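Local coordinates for protein Baccell_00875 (Bacteroides cellulosilyticus DSM 14838, PDB 5NO8) that probably acts as a polysaccharide lyase that removes the L-rhamnose caps linked to glucuronic acid on complex arabinogalactan proteins, at residues Trp453-Glu456 against Leu457-Met461; Cys277-Leu280 against Glu281-Ala285; Gln582-Tyr585 against His586-Glu589. All coordinates share one frame; numbering follows the deposited sequence.

How the contacts relate
The three contacts are local ones, each within a single continuous run of residues, and they follow one another along the chain in the order contact 2, contact 1, contact 3. Contact 2 lies in the beta-rich part, where strand 272-278 of a mixed sheet gives way to a loop. Contact 1 belongs to helix 448-465 in the helical part, its centre about 53 Å from that of contact 2 and across the centre of the chain from it. Contact 3, a buried loop before helix 596-600, sits between these parts: its nearest atoms are about 9 Å from contact 2 and about 19 Å from contact 1. The three thus sample the sheet region, the helices and their junction.

Contact 1 (Trp453-Glu456 against Leu457-Met461); sequences WVAE and LYFQM
Trp453-Glu456 and Leu457-Met461 are successive turns of helix 448-465, and the side-chain pairs that meet, Val454 with Tyr458, Ala455 with Phe459 and Glu456 with Gln460, are each four residues apart. The polar pair is Glu456 with Gln460. Gln460 NE2 donates to Glu456 OE2 over 2.8 Å, with an N-H...O angle of 160°. The oxygen lies almost in the amide plane of Gln460, whereas NE2 reaches OE2 on its anti side, 27° out of the carboxylate plane. Glu456 CG stands opposite the backbone N (chi1 169°), and a bend at chi2 then brings the carboxylate alongside the glutamine. OE2 is also hydrogen-bonded to a bound glycerol, probably derived from the crystallisation liquor. Were Glu456 replaced by an alanine, the Gln460 amide would probably lose this acceptor and turn more easily.

The i to i+4 ladder of an alpha-helix runs beneath these pairs: Phe459 N donates to Ala455 O at 3.0 Å, and Gln460 N to Glu456 O at 3.0 Å. On another flank Val454 CG1 packs against Tyr458 CE2 at 3.4 Å, the two side chains pointing the same way, while Val454 O lies 3.5 Å above the tyrosine ring plane and toward its rim. Ala455 CB approaches Phe459 CE2 more loosely, at 4.2 Å. Neighbouring helices surround this one: Tyr458 packs on Val425 of helix 412-429 and its hydroxyl bonds to Gln430, while Phe459 and Gln460 both touch Leu498 of helix 496-505.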
ATOM      1  N   TRP A 453      16.896 -13.437   4.670  1.00 22.17           N
ATOM      2  CA  TRP A 453      16.689 -12.754   5.949  1.00 22.90           C
ATOM      3  C   TRP A 453      17.568 -13.370   7.027  1.00 23.20           C
ATOM      4  O   TRP A 453      18.144 -12.648   7.840  1.00 23.05           O
ATOM      5  CB  TRP A 453      15.221 -12.794   6.344  1.00 21.73           C
ATOM      6  CG  TRP A 453      14.318 -12.162   5.315  1.00 21.53           C
ATOM      7  CD1 TRP A 453      14.590 -11.068   4.528  1.00 21.01           C
ATOM      8  CD2 TRP A 453      13.009 -12.604   4.955  1.00 21.22           C
ATOM      9  NE1 TRP A 453      13.520 -10.802   3.717  1.00 20.85           N
ATOM     10  CE2 TRP A 453      12.537 -11.731   3.956  1.00 21.32           C
ATOM     11  CE3 TRP A 453      12.185 -13.650   5.390  1.00 20.99           C
ATOM     12  CZ2 TRP A 453      11.263 -11.869   3.380  1.00 21.91           C
ATOM     13  CZ3 TRP A 453      10.930 -13.798   4.810  1.00 22.88           C
ATOM     14  CH2 TRP A 453      10.479 -12.901   3.819  1.00 21.34           C
ATOM     15  N   VAL A 454      17.701 -14.700   7.010  1.00 24.05           N
ATOM     16  CA  VAL A 454      18.666 -15.368   7.877  1.00 24.03           C
ATOM     17  C   VAL A 454      20.086 -14.902   7.578  1.00 22.66           C
ATOM     18  O   VAL A 454      20.835 -14.623   8.499  1.00 25.51           O
ATOM     19  CB  VAL A 454      18.559 -16.910   7.792  1.00 24.25           C
ATOM     20  CG1 VAL A 454      19.765 -17.579   8.472  1.00 25.21           C
ATOM     21  CG2 VAL A 454      17.291 -17.359   8.463  1.00 24.45           C
ATOM     22  N   ALA A 455      20.465 -14.822   6.309  1.00 22.95           N
ATOM     23  CA  ALA A 455      21.786 -14.342   5.926  1.00 22.24           C
ATOM     24  C   ALA A 455      22.036 -12.904   6.342  1.00 23.06           C
ATOM     25  O   ALA A 455      23.117 -12.560   6.835  1.00 22.25           O
ATOM     26  CB  ALA A 455      21.979 -14.463   4.437  1.00 23.83           C
ATOM     27  N   GLU A 456      21.035 -12.055   6.139  1.00 21.97           N
ATOM     28  CA  GLU A 456      21.131 -10.681   6.597  1.00 22.09           C
ATOM     29  C   GLU A 456      21.421 -10.679   8.078  1.00 20.29           C
ATOM     30  O   GLU A 456      22.343 -10.001   8.500  1.00 23.58           O
ATOM     31  CB  GLU A 456      19.844  -9.893   6.318  1.00 23.29           C
ATOM     32  CG  GLU A 456      19.792  -8.533   7.016  1.00 25.52           C
ATOM     33  CD  GLU A 456      19.856  -7.311   6.124  1.00 28.16           C
ATOM     34  OE1 GLU A 456      19.568  -7.380   4.901  1.00 31.21           O
ATOM     35  OE2 GLU A 456      20.169  -6.223   6.682  1.00 28.21           O
ATOM     36  N   LEU A 457      20.666 -11.438   8.858  1.00 20.69           N
ATOM     37  CA  LEU A 457      20.889 -11.477  10.301  1.00 21.34           C
ATOM     38  C   LEU A 457      22.348 -11.815  10.609  1.00 22.03           C
ATOM     39  O   LEU A 457      23.006 -11.123  11.405  1.00 20.43           O
ATOM     40  CB  LEU A 457      19.953 -12.439  11.019  1.00 20.42           C
ATOM     41  CG  LEU A 457      20.227 -12.623  12.513  1.00 21.41           C
ATOM     42  CD1 LEU A 457      19.895 -11.361  13.312  1.00 22.26           C
ATOM     43  CD2 LEU A 457      19.499 -13.797  13.101  1.00 21.58           C
ATOM     44  N   TYR A 458      22.864 -12.861   9.963  1.00 21.68           N
ATOM     45  CA  TYR A 458      24.234 -13.302  10.266  1.00 21.44           C
ATOM     46  C   TYR A 458      25.270 -12.254   9.909  1.00 21.50           C
ATOM     47  O   TYR A 458      26.151 -11.972  10.724  1.00 22.31           O
ATOM     48  CB  TYR A 458      24.552 -14.669   9.602  1.00 21.10           C
ATOM     49  CG  TYR A 458      23.762 -15.861  10.088  1.00 20.98           C
ATOM     50  CD1 TYR A 458      23.208 -15.924  11.353  1.00 21.50           C
ATOM     51  CD2 TYR A 458      23.609 -16.985   9.266  1.00 21.84           C
ATOM     52  CE1 TYR A 458      22.504 -17.041  11.782  1.00 23.93           C
ATOM     53  CE2 TYR A 458      22.922 -18.101   9.685  1.00 22.53           C
ATOM     54  CZ  TYR A 458      22.374 -18.138  10.929  1.00 23.39           C
ATOM     55  OH  TYR A 458      21.682 -19.240  11.345  1.00 23.54           O
ATOM     56  N   PHE A 459      25.171 -11.628   8.740  1.00 21.09           N
ATOM     57  CA  PHE A 459      26.118 -10.592   8.382  1.00 22.48           C
ATOM     58  C   PHE A 459      26.040  -9.391   9.347  1.00 23.93           C
ATOM     59  O   PHE A 459      27.076  -8.831   9.722  1.00 22.60           O
ATOM     60  CB  PHE A 459      25.932 -10.114   6.955  1.00 24.30           C
ATOM     61  CG  PHE A 459      26.226 -11.156   5.895  1.00 25.36           C
ATOM     62  CD1 PHE A 459      27.443 -11.832   5.862  1.00 26.10           C
ATOM     63  CD2 PHE A 459      25.297 -11.413   4.886  1.00 25.33           C
ATOM     64  CE1 PHE A 459      27.711 -12.758   4.853  1.00 26.02           C
ATOM     65  CE2 PHE A 459      25.548 -12.343   3.892  1.00 26.30           C
ATOM     66  CZ  PHE A 459      26.769 -13.008   3.868  1.00 25.77           C
ATOM     67  N   GLN A 460      24.834  -9.043   9.784  1.00 22.62           N
ATOM     68  CA  GLN A 460      24.678  -7.973  10.787  1.00 23.05           C
ATOM     69  C   GLN A 460      25.320  -8.375  12.126  1.00 22.46           C
ATOM     70  O   GLN A 460      25.948  -7.542  12.792  1.00 22.33           O
ATOM     71  CB  GLN A 460      23.196  -7.651  11.002  1.00 24.11           C
ATOM     72  CG  GLN A 460      22.469  -7.119   9.775  1.00 24.78           C
ATOM     73  CD  GLN A 460      22.791  -5.684   9.440  1.00 26.19           C
ATOM     74  OE1 GLN A 460      23.683  -5.070  10.033  1.00 25.83           O
ATOM     75  NE2 GLN A 460      22.078  -5.140   8.445  1.00 25.04           N
ATOM     76  N   MET A 461      25.124  -9.629  12.530  1.00 21.91           N
ATOM     77  CA  MET A 461      25.732 -10.164  13.759  1.00 24.16           C
ATOM     78  C   MET A 461      27.267 -10.160  13.749  1.00 24.67           C
ATOM     79  O   MET A 461      27.878 -10.062  14.821  1.00 26.34           O
ATOM     80  CB  MET A 461      25.207 -11.552  14.098  1.00 23.62           C
ATOM     81  CG  MET A 461      23.773 -11.611  14.597  1.00 24.40           C
ATOM     82  SD  MET A 461      23.498 -10.717  16.118  1.00 25.35           S
ATOM     83  CE  MET A 461      24.404 -11.668  17.366  1.00 24.63           C
TER

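Contact 2 (Cys277-Leu280 against Glu281-Ala285); sequences CRSL and EPLEA
Ser279 and Glu281 supply the polar part of this contact, in the loop that links strand 272-278 to strand 287-290 of the same mixed sheet. Ser279 OG donates to Glu281 O over a short 2.6 Å, and because the acceptor lies two residues ahead, the bond spans the bend. The hydroxyl approaches from above the carbonyl plane, 42° out of it, and has a weak bond to Asn302 O as well. Its torsion explains the reach: OG sits between the backbone N and the carbonyl carbon (chi1 49°), which turns it toward the returning chain.

Van der Waals contacts are made by Leu283. Its branch point, CG, lies 3.6 Å from Ser279 OG, while CD2 rests at 3.7 Å from Ser279 CB. The other methyl, CD1, makes the apolar contact with Cys277 SG at 3.9 Å. One leucine therefore spans two alternate residues of the outgoing chain. At the surface, Leu280 and Glu281 run alongside each other.

Backbone bonds from Cys277 to Cys304 and from Arg278 to Leu259 place the outgoing chain between strands 303-309 and 259-262, and strand 314-322 packs against the apolar side through Phe320 on Cys277 and Tyr322 on Leu283.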
ATOM      1  N   CYS A 277      -3.311  24.234  -0.216  1.00 15.87           N
ATOM      2  CA  CYS A 277      -4.449  23.921  -1.063  1.00 17.48           C
ATOM      3  C   CYS A 277      -4.283  24.739  -2.363  1.00 17.66           C
ATOM      4  O   CYS A 277      -4.380  25.978  -2.354  1.00 17.77           O
ATOM      5  CB  CYS A 277      -5.736  24.270  -0.341  1.00 18.71           C
ATOM      6  SG  CYS A 277      -7.254  23.836  -1.252  1.00 21.74           S
ATOM      7  N   ARG A 278      -4.018  24.037  -3.461  1.00 17.84           N
ATOM      8  CA  ARG A 278      -3.739  24.663  -4.760  1.00 19.24           C
ATOM      9  C   ARG A 278      -4.950  24.517  -5.660  1.00 18.05           C
ATOM     10  O   ARG A 278      -5.534  23.428  -5.762  1.00 16.01           O
ATOM     11  CB  ARG A 278      -2.514  24.002  -5.391  1.00 21.53           C
ATOM     12  CG  ARG A 278      -2.199  24.371  -6.839  1.00 27.06           C
ATOM     13  CD  ARG A 278      -1.511  25.712  -6.974  1.00 33.31           C
ATOM     14  NE  ARG A 278      -0.195  25.734  -6.339  1.00 37.66           N
ATOM     15  CZ  ARG A 278       0.553  26.830  -6.216  1.00 39.01           C
ATOM     16  NH1 ARG A 278       0.128  28.000  -6.690  1.00 44.08           N
ATOM     17  NH2 ARG A 278       1.721  26.762  -5.596  1.00 38.62           N
ATOM     18  N   SER A 279      -5.297  25.598  -6.347  1.00 17.89           N
ATOM     19  CA  SER A 279      -6.391  25.615  -7.315  1.00 19.24           C
ATOM     20  C   SER A 279      -5.886  26.233  -8.627  1.00 19.54           C
ATOM     21  O   SER A 279      -4.758  26.722  -8.686  1.00 19.04           O
ATOM     22  CB  SER A 279      -7.570  26.408  -6.786  1.00 19.88           C
ATOM     23  OG  SER A 279      -7.130  27.670  -6.294  1.00 21.89           O
ATOM     24  N   LEU A 280      -6.729  26.211  -9.652  1.00 20.26           N
ATOM     25  CA  LEU A 280      -6.396  26.863 -10.916  1.00 23.98           C
ATOM     26  C   LEU A 280      -6.585  28.365 -10.743  1.00 25.37           C
ATOM     27  O   LEU A 280      -5.704  29.130 -11.066  1.00 28.59           O
ATOM     28  CB  LEU A 280      -7.284  26.351 -12.037  1.00 25.78           C
ATOM     29  CG  LEU A 280      -6.988  26.970 -13.413  1.00 28.39           C
ATOM     30  CD1 LEU A 280      -5.701  26.394 -13.966  1.00 31.25           C
ATOM     31  CD2 LEU A 280      -8.159  26.763 -14.351  1.00 28.68           C
ATOM     32  N   GLU A 281      -7.734  28.762 -10.221  1.00 28.90           N
ATOM     33  CA  GLU A 281      -8.032  30.172  -9.929  1.00 32.55           C
ATOM     34  C   GLU A 281      -8.143  30.379  -8.408  1.00 29.61           C
ATOM     35  O   GLU A 281      -8.410  29.422  -7.679  1.00 26.34           O
ATOM     36  CB  GLU A 281      -9.356  30.591 -10.582  1.00 38.34           C
ATOM     37  CG  GLU A 281      -9.513  30.240 -12.062  1.00 44.96           C
ATOM     38  CD  GLU A 281      -8.580  31.007 -12.989  1.00 51.03           C
ATOM     39  OE1 GLU A 281      -7.666  31.718 -12.515  1.00 59.57           O
ATOM     40  OE2 GLU A 281      -8.761  30.896 -14.224  1.00 56.39           O
ATOM     41  N   PRO A 282      -7.957  31.626  -7.931  1.00 28.30           N
ATOM     42  CA  PRO A 282      -8.169  31.920  -6.505  1.00 26.89           C
ATOM     43  C   PRO A 282      -9.485  31.374  -5.940  1.00 26.14           C
ATOM     44  O   PRO A 282     -10.541  31.479  -6.564  1.00 25.45           O
ATOM     45  CB  PRO A 282      -8.142  33.459  -6.458  1.00 27.09           C
ATOM     46  CG  PRO A 282      -7.219  33.834  -7.579  1.00 28.10           C
ATOM     47  CD  PRO A 282      -7.517  32.835  -8.671  1.00 28.51           C
ATOM     48  N   LEU A 283      -9.405  30.751  -4.775  1.00 25.04           N
ATOM     49  CA  LEU A 283     -10.584  30.246  -4.089  1.00 25.33           C
ATOM     50  C   LEU A 283     -11.325  31.388  -3.436  1.00 27.17           C
ATOM     51  O   LEU A 283     -10.709  32.370  -3.036  1.00 26.76           O
ATOM     52  CB  LEU A 283     -10.179  29.244  -3.016  1.00 24.54           C
ATOM     53  CG  LEU A 283      -9.499  27.998  -3.553  1.00 23.52           C
ATOM     54  CD1 LEU A 283      -9.133  27.094  -2.395  1.00 23.30           C
ATOM     55  CD2 LEU A 283     -10.379  27.265  -4.548  1.00 23.59           C
ATOM     56  N   GLU A 284     -12.642  31.258  -3.361  1.00 28.56           N
ATOM     57  CA  GLU A 284     -13.488  32.193  -2.608  1.00 31.51           C
ATOM     58  C   GLU A 284     -13.822  31.659  -1.203  1.00 29.14           C
ATOM     59  O   GLU A 284     -14.170  30.462  -1.010  1.00 26.85           O
ATOM     60  CB  GLU A 284     -14.736  32.599  -3.418  1.00 37.30           C
ATOM     61  CG  GLU A 284     -15.804  31.538  -3.634  1.00 43.93           C
ATOM     62  CD  GLU A 284     -16.433  31.547  -5.043  1.00 52.60           C
ATOM     63  OE1 GLU A 284     -16.641  32.646  -5.614  1.00 56.83           O
ATOM     64  OE2 GLU A 284     -16.735  30.447  -5.584  1.00 55.78           O
ATOM     65  N   ALA A 285     -13.645  32.541  -0.226  1.00 26.53           N
ATOM     66  CA  ALA A 285     -13.999  32.282   1.151  1.00 26.59           C
ATOM     67  C   ALA A 285     -13.393  30.961   1.630  1.00 25.67           C
ATOM     68  O   ALA A 285     -14.120  30.066   2.098  1.00 26.87           O
ATOM     69  CB  ALA A 285     -15.514  32.274   1.289  1.00 27.97           C
TER

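Contact 3 (Gln582-Tyr585 against His586-Glu589)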
ATOM      1  N   GLN A 582      -1.569  10.782  -2.620  1.00 13.09           N
ATOM      2  CA  GLN A 582      -2.673  11.284  -1.812  1.00 12.87           C
ATOM      3  C   GLN A 582      -2.137  11.961  -0.535  1.00 12.49           C
ATOM      4  O   GLN A 582      -1.117  11.506   0.037  1.00 12.69           O
ATOM      5  CB  GLN A 582      -3.610  10.173  -1.376  1.00 13.09           C
ATOM      6  CG  GLN A 582      -4.275   9.386  -2.486  1.00 13.43           C
ATOM      7  CD  GLN A 582      -3.508   8.160  -2.883  1.00 13.96           C
ATOM      8  OE1 GLN A 582      -2.261   8.184  -2.904  1.00 13.72           O
ATOM      9  NE2 GLN A 582      -4.219   7.078  -3.190  1.00 12.80           N
ATOM     10  N   PRO A 583      -2.809  13.000  -0.053  1.00 12.34           N
ATOM     11  CA  PRO A 583      -2.272  13.730   1.139  1.00 11.80           C
ATOM     12  C   PRO A 583      -2.660  13.084   2.468  1.00 12.63           C
ATOM     13  O   PRO A 583      -3.425  13.654   3.265  1.00 11.84           O
ATOM     14  CB  PRO A 583      -2.870  15.121   0.967  1.00 12.08           C
ATOM     15  CG  PRO A 583      -4.196  14.848   0.312  1.00 11.94           C
ATOM     16  CD  PRO A 583      -3.916  13.753  -0.674  1.00 11.85           C
ATOM     17  N   SER A 584      -2.141  11.875   2.667  1.00 12.36           N
ATOM     18  CA  SER A 584      -2.365  11.065   3.854  1.00 12.26           C
ATOM     19  C   SER A 584      -1.085  10.282   4.121  1.00 12.18           C
ATOM     20  O   SER A 584      -0.500   9.727   3.211  1.00 12.46           O
ATOM     21  CB  SER A 584      -3.501  10.071   3.635  1.00 12.15           C
ATOM     22  OG  SER A 584      -3.625   9.167   4.726  1.00 13.05           O
ATOM     23  N   TYR A 585      -0.698  10.183   5.380  1.00 11.85           N
ATOM     24  CA  TYR A 585       0.428   9.344   5.770  1.00 11.73           C
ATOM     25  C   TYR A 585       0.178   7.860   5.449  1.00 11.93           C
ATOM     26  O   TYR A 585       1.108   7.121   5.236  1.00 12.25           O
ATOM     27  CB  TYR A 585       0.827   9.544   7.227  1.00 12.23           C
ATOM     28  CG  TYR A 585      -0.224   9.144   8.236  1.00 12.66           C
ATOM     29  CD1 TYR A 585      -1.187  10.051   8.654  1.00 13.19           C
ATOM     30  CD2 TYR A 585      -0.292   7.836   8.727  1.00 13.44           C
ATOM     31  CE1 TYR A 585      -2.186   9.685   9.559  1.00 13.63           C
ATOM     32  CE2 TYR A 585      -1.248   7.468   9.655  1.00 13.72           C
ATOM     33  CZ  TYR A 585      -2.178   8.408  10.083  1.00 14.24           C
ATOM     34  OH  TYR A 585      -3.139   8.037  10.988  1.00 15.36           O
ATOM     35  N   HIS A 586      -1.078   7.438   5.365  1.00 11.62           N
ATOM     36  CA  HIS A 586      -1.378   6.060   5.002  1.00 12.01           C
ATOM     37  C   HIS A 586      -1.029   5.735   3.553  1.00 12.14           C
ATOM     38  O   HIS A 586      -0.787   4.556   3.228  1.00 12.26           O
ATOM     39  CB  HIS A 586      -2.870   5.770   5.206  1.00 12.85           C
ATOM     40  CG  HIS A 586      -3.271   5.656   6.637  1.00 13.43           C
ATOM     41  ND1 HIS A 586      -3.961   6.649   7.297  1.00 16.75           N
ATOM     42  CD2 HIS A 586      -3.078   4.672   7.534  1.00 14.00           C
ATOM     43  CE1 HIS A 586      -4.191   6.269   8.545  1.00 14.42           C
ATOM     44  NE2 HIS A 586      -3.662   5.075   8.716  1.00 16.06           N
ATOM     45  N   LEU A 587      -1.089   6.746   2.692  1.00 12.06           N
ATOM     46  CA  LEU A 587      -1.077   6.571   1.235  1.00 11.91           C
ATOM     47  C   LEU A 587       0.062   7.218   0.495  1.00 12.00           C
ATOM     48  O   LEU A 587       0.369   6.784  -0.614  1.00 12.30           O
ATOM     49  CB  LEU A 587      -2.368   7.129   0.614  1.00 12.18           C
ATOM     50  CG  LEU A 587      -3.684   6.677   1.211  1.00 12.09           C
ATOM     51  CD1 LEU A 587      -4.852   7.416   0.565  1.00 12.19           C
ATOM     52  CD2 LEU A 587      -3.831   5.186   1.077  1.00 12.96           C
ATOM     53  N   ASN A 588       0.689   8.249   1.058  1.00 12.52           N
ATOM     54  CA  ASN A 588       1.565   9.109   0.270  1.00 13.29           C
ATOM     55  C   ASN A 588       2.881   8.385  -0.027  1.00 13.44           C
ATOM     56  O   ASN A 588       3.662   8.105   0.866  1.00 13.26           O
ATOM     57  CB  ASN A 588       1.828  10.441   0.972  1.00 12.98           C
ATOM     58  CG  ASN A 588       2.417  11.460   0.036  1.00 14.17           C
ATOM     59  OD1 ASN A 588       1.701  12.163  -0.717  1.00 16.91           O
ATOM     60  ND2 ASN A 588       3.703  11.554   0.056  1.00 12.92           N
ATOM     61  N   GLU A 589       3.081   8.046  -1.291  1.00 12.92           N
ATOM     62  CA  GLU A 589       4.200   7.206  -1.716  1.00 14.76           C
ATOM     63  C   GLU A 589       4.212   5.826  -1.047  1.00 14.14           C
ATOM     64  O   GLU A 589       5.255   5.251  -0.811  1.00 14.69           O
ATOM     65  CB  GLU A 589       5.532   7.934  -1.555  1.00 16.61           C
ATOM     66  CG  GLU A 589       5.616   9.243  -2.310  1.00 18.43           C
ATOM     67  CD  GLU A 589       7.066   9.614  -2.627  1.00 21.51           C
ATOM     68  OE1 GLU A 589       7.661  10.314  -1.776  1.00 22.01           O
ATOM     69  OE2 GLU A 589       7.593   9.183  -3.698  1.00 21.66           O
TER
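His586 lies beside Ser584 and Tyr585 in a buried loop, just after an inverse gamma turn centred on Pro583. His586 CB is 3.5 Å from Ser584 OG, which also accepts the backbone N-H of His586 at 3.1 Å. At ND1 the same hydroxyl oxygen lies at the ring edge, in plane, whereas Tyr585 comes over a face. His586 CE1 is 3.3 Å from Tyr585 CZ, and His586 NE2 meets Tyr585 CE2 at 3.5 Å. The ring centroids are 4.2 Å apart and the planes inclined by 32°, an oblique pair. Tyr585 gets there with CG lodged between its backbone N and carbonyl carbon (chi1 64°), which lays the phenol beside the imidazole. Tyr659 and Tyr661 also meet the histidine ring.

Farther along, Leu587 CD1 packs on Gln582 CB at 3.6 Å, their side chains crossing at about a right angle, while Gln582 NE2 bonds to Ile167 O. Ser584 O accepts both Leu587 N, from well above its carbonyl plane, and Asn588 N at 2.9 Å, nearly in line with the C=O bond. Ser584 thus grips the turn through two acceptors, satisfying three buried backbone N-H groups, and the aromatic neighbours of His586 probably restrict rotation of its ring.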